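Side-chain contact in lumazine protein (Photobacterium kishitanii, PDB 3A35), which binds a lumazine or flavin chromophore and serves as an antenna that shifts bacterial luciferase emission to shorter wavelength: residues A[39-44]-A[48-53]. Residues are numbered along the deposited sequence; the frame is centred on the assembly and turned at random.
With RBF (riboflavin), chain C.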
ATOM      1  N   GLY A  39       7.908  16.787   6.476  1.00 16.14           N
ATOM      2  CA  GLY A  39       7.547  16.256   7.728  1.00 15.54           C
ATOM      3  C   GLY A  39       6.203  15.580   7.856  1.00 12.09           C
ATOM      4  O   GLY A  39       5.839  14.911   8.818  1.00 17.20           O
ATOM      5  N   THR A  40       5.336  15.707   6.803  1.00 12.59           N
ATOM      6  CA  THR A  40       4.108  14.947   6.753  1.00 13.21           C
ATOM      7  C   THR A  40       4.409  13.473   6.816  1.00 11.42           C
ATOM      8  O   THR A  40       5.320  12.968   6.141  1.00 12.82           O
ATOM      9  CB  THR A  40       3.374  15.167   5.450  1.00 14.29           C
ATOM     10  OG1 THR A  40       2.881  16.535   5.382  1.00 14.35           O
ATOM     11  CG2 THR A  40       2.237  14.166   5.193  1.00 13.53           C
ATOM     12  N   VAL A  41       3.658  12.766   7.645  1.00 12.04           N
ATOM     13  CA  VAL A  41       3.760  11.316   7.768  1.00 12.05           C
ATOM     14  C   VAL A  41       2.471  10.819   7.140  1.00 11.55           C
ATOM     15  O   VAL A  41       1.362  11.110   7.559  1.00 12.58           O
ATOM     16  CB  VAL A  41       3.856  10.867   9.247  1.00 12.31           C
ATOM     17  CG1 VAL A  41       3.836   9.345   9.264  1.00 14.85           C
ATOM     18  CG2 VAL A  41       5.182  11.315   9.766  1.00 13.95           C
ATOM     19  N   MET A  42       2.545  10.046   6.067  1.00  9.49           N
ATOM     20  CA  MET A  42       1.391   9.576   5.282  1.00 10.80           C
ATOM     21  C   MET A  42       1.658   8.199   4.825  1.00 10.40           C
ATOM     22  O   MET A  42       2.828   7.634   5.011  1.00 10.65           O
ATOM     23  CB  MET A  42       1.113  10.483   4.069  1.00 10.20           C
ATOM     24  CG  MET A  42       2.352  10.502   3.087  1.00 11.97           C
ATOM     25  SD  MET A  42       2.027  11.496   1.605  1.00 11.81           S
ATOM     26  CE  MET A  42       0.751  10.529   0.806  1.00 11.11           C
ATOM     27  N   LEU A  43       0.631   7.548   4.298  1.00 10.03           N
ATOM     28  CA  LEU A  43       0.827   6.172   3.755  1.00 10.80           C
ATOM     29  C   LEU A  43       1.158   6.144   2.278  1.00 11.17           C
ATOM     30  O   LEU A  43       0.464   6.714   1.446  1.00 11.16           O
ATOM     31  CB  LEU A  43      -0.431   5.316   3.960  1.00 10.48           C
ATOM     32  CG  LEU A  43      -0.883   5.235   5.418  1.00 11.51           C
ATOM     33  CD1 LEU A  43      -2.020   4.166   5.454  1.00 14.56           C
ATOM     34  CD2 LEU A  43       0.223   4.806   6.390  1.00 12.09           C
ATOM     35  N   VAL A  44       2.246   5.421   1.998  1.00 10.09           N
ATOM     36  CA  VAL A  44       2.630   5.182   0.607  1.00  9.71           C
ATOM     37  C   VAL A  44       2.638   3.655   0.440  1.00  8.97           C
ATOM     38  O   VAL A  44       3.335   2.922   1.171  1.00  8.49           O
ATOM     39  CB  VAL A  44       4.072   5.704   0.363  1.00 10.33           C
ATOM     40  CG1 VAL A  44       4.417   5.367  -1.155  1.00 11.33           C
ATOM     41  CG2 VAL A  44       4.120   7.177   0.590  1.00 10.64           C
ATOM     42  N   SER A  48       3.650   3.807   6.557  1.00 10.14           N
ATOM     43  CA  SER A  48       3.902   5.140   7.051  1.00  8.93           C
ATOM     44  C   SER A  48       5.347   5.563   6.656  1.00  9.31           C
ATOM     45  O   SER A  48       6.317   4.927   7.071  1.00 11.00           O
ATOM     46  CB  SER A  48       3.767   5.214   8.566  1.00 11.15           C
ATOM     47  OG  SER A  48       2.384   5.179   8.950  1.00 17.89           O
ATOM     48  N   LEU A  49       5.444   6.719   6.004  1.00  9.38           N
ATOM     49  CA  LEU A  49       6.720   7.365   5.601  1.00  9.96           C
ATOM     50  C   LEU A  49       6.607   8.846   5.827  1.00  9.26           C
ATOM     51  O   LEU A  49       5.522   9.438   5.797  1.00  9.44           O
ATOM     52  CB  LEU A  49       7.084   7.107   4.111  1.00  9.33           C
ATOM     53  CG  LEU A  49       7.207   5.639   3.707  1.00  8.95           C
ATOM     54  CD1 LEU A  49       7.463   5.557   2.185  1.00 12.72           C
ATOM     55  CD2 LEU A  49       8.383   4.923   4.453  1.00 11.40           C
ATOM     56  N   THR A  50       7.759   9.454   6.019  1.00 10.21           N
ATOM     57  CA  THR A  50       7.843  10.914   6.308  1.00  9.30           C
ATOM     58  C   THR A  50       8.353  11.690   5.092  1.00 10.12           C
ATOM     59  O   THR A  50       9.410  11.349   4.566  1.00 10.74           O
ATOM     60  CB  THR A  50       8.856  11.072   7.504  1.00 10.95           C
ATOM     61  OG1 THR A  50       8.381  10.265   8.592  1.00 12.63           O
ATOM     62  CG2 THR A  50       8.860  12.616   7.880  1.00 15.29           C
ATOM     63  N   VAL A  51       7.662  12.744   4.723  1.00 10.00           N
ATOM     64  CA  VAL A  51       8.203  13.515   3.585  1.00 11.52           C
ATOM     65  C   VAL A  51       9.513  14.218   3.967  1.00 11.78           C
ATOM     66  O   VAL A  51       9.508  14.929   5.015  1.00 12.58           O
ATOM     67  CB  VAL A  51       7.140  14.538   3.149  1.00 12.49           C
ATOM     68  CG1 VAL A  51       7.677  15.484   2.092  1.00 13.45           C
ATOM     69  CG2 VAL A  51       5.825  13.886   2.693  1.00 11.48           C
ATOM     70  N   VAL A  52      10.512  14.058   3.125  1.00 12.54           N
ATOM     71  CA  VAL A  52      11.818  14.686   3.404  1.00 13.67           C
ATOM     72  C   VAL A  52      11.950  15.979   2.581  1.00 14.87           C
ATOM     73  O   VAL A  52      12.684  16.851   3.048  1.00 15.83           O
ATOM     74  CB  VAL A  52      12.903  13.689   2.937  1.00 17.91           C
ATOM     75  CG1 VAL A  52      14.224  14.423   2.539  1.00 23.74           C
ATOM     76  CG2 VAL A  52      13.009  12.553   3.971  1.00 21.58           C
ATOM     77  N   ARG A  53      11.346  16.112   1.408  1.00 12.96           N
ATOM     78  CA  ARG A  53      11.634  17.283   0.555  1.00 13.56           C
ATOM     79  C   ARG A  53      10.475  17.317  -0.425  1.00 13.66           C
ATOM     80  O   ARG A  53       9.965  16.227  -0.797  1.00 12.92           O
ATOM     81  CB  ARG A  53      12.973  17.167  -0.136  1.00 16.62           C
ATOM     82  CG  ARG A  53      13.188  18.055  -1.295  1.00 20.73           C
ATOM     83  CD  ARG A  53      14.406  17.670  -1.974  1.00 24.70           C
ATOM     84  NE  ARG A  53      14.495  18.550  -3.098  1.00 30.39           N
ATOM     85  CZ  ARG A  53      14.982  18.234  -4.287  1.00 28.76           C
ATOM     86  NH1 ARG A  53      15.474  17.016  -4.553  1.00 28.24           N
ATOM     87  NH2 ARG A  53      15.046  19.253  -5.174  1.00 28.06           N
TER
HETATM   88  N1  RBF C 191      10.075   4.076   7.778  1.00 11.17           N
HETATM   89  C2  RBF C 191      10.908   4.510   6.810  1.00 10.34           C
HETATM   90  O2  RBF C 191      11.651   3.698   6.175  1.00 11.08           O
HETATM   91  N3  RBF C 191      10.968   5.835   6.393  1.00 10.42           N
HETATM   92  C4  RBF C 191      10.133   6.816   6.982  1.00  9.68           C
HETATM   93  O4  RBF C 191      10.225   7.980   6.571  1.00 10.49           O
HETATM   94  C4A RBF C 191       9.338   6.343   8.043  1.00  9.13           C
HETATM   95  N5  RBF C 191       8.554   7.335   8.748  1.00 12.60           N
HETATM   96  C5A RBF C 191       7.749   6.864   9.785  1.00 10.46           C
HETATM   97  C6  RBF C 191       7.096   7.842  10.542  1.00 10.92           C
HETATM   98  C7  RBF C 191       6.310   7.340  11.616  1.00 11.23           C
HETATM   99  C7M RBF C 191       5.635   8.443  12.483  1.00 13.59           C
HETATM  100  C8  RBF C 191       6.157   6.018  11.900  1.00  9.66           C
HETATM  101  C8M RBF C 191       5.269   5.606  12.998  1.00 14.37           C
HETATM  102  C9  RBF C 191       6.824   5.026  11.097  1.00 11.39           C
HETATM  103  C9A RBF C 191       7.691   5.475  10.097  1.00 11.69           C
HETATM  104  N10 RBF C 191       8.464   4.529   9.341  1.00  9.34           N
HETATM  105  C10 RBF C 191       9.313   5.019   8.383  1.00  8.50           C
HETATM  106  C1' RBF C 191       8.516   3.163   9.663  1.00 10.09           C
HETATM  107  C2' RBF C 191       7.736   2.238   8.750  1.00 10.09           C
HETATM  108  O2' RBF C 191       6.341   2.687   8.693  1.00 11.04           O
HETATM  109  C3' RBF C 191       7.749   0.884   9.234  1.00 11.58           C
HETATM  110  O3' RBF C 191       9.233   0.529   9.301  1.00 12.43           O
HETATM  111  C4' RBF C 191       7.200  -0.147   8.233  1.00  9.64           C
HETATM  112  O4' RBF C 191       5.762  -0.016   8.168  1.00 11.66           O
HETATM  113  C5' RBF C 191       7.517  -1.591   8.646  1.00 14.60           C
HETATM  114  O5' RBF C 191       7.117  -2.541   7.658  1.00 13.26           O
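Met42 and Leu49 form an antiparallel hydrogen-bonded pair, Leu49 N lying 2.9 Å from Met42 O and Met42 N bonding back to Leu49 O; the N-to-C directions of strands 41-44 and 48-53 are 124° apart. The two strands make a beta hairpin in the six-stranded antiparallel barrel of the lumazine-binding fold, and strand 47-55 lines the riboflavin pocket. Ahead of strand 41-44, in the loop, Val51 N still donates to Thr40 O, but the Val51 carbonyl takes the N-H of Gly39, so the regular pairing is broken. At Gly39 the positive phi (89°) would press a CB against the preceding carbonyl, which favours glycine.

Val41, Leu43, Ser48 and Thr50 project from one face. There the side chains of Val41 and Thr50 cross obliquely, CG2 of Val41 lying 3.6 Å from Thr50 OG1, while CG1 of Val41 meets the riboflavin methyl C7M and ring carbon C6. Next along this face, a methyl of Leu43, CD2, sits against the Ser48 hydroxyl, which also has a weak hydrogen bond to Thr99 O. Met42 and Leu49 turn to the opposite face, Met42 packing on Phe28 and Leu83; Val44, beyond the last paired residue, points toward strand 47-55. Val44 and Leu49 meet at about a right angle, with Leu49 CD1 3.9 Å from Val44 CB; both touch Phe72, and Val44 also Ile26. The other Leu49 methyl, CD2, reaches the pyrimidine end of the flavin, 3.4 Å from N3.

Strand 47-55 grips the ligand by both backbone and side chain: the ribityl hydroxyl O2' donates to Ser48 O, and the Thr50 amide N donates to flavin O4 at 2.9 Å. Thr50 holds OG1 beside its own backbone N (chi1 -56°), so hydroxyl and amide address neighbouring acceptors of one flavin edge; OG1 donates to flavin N5 across 2.9 Å.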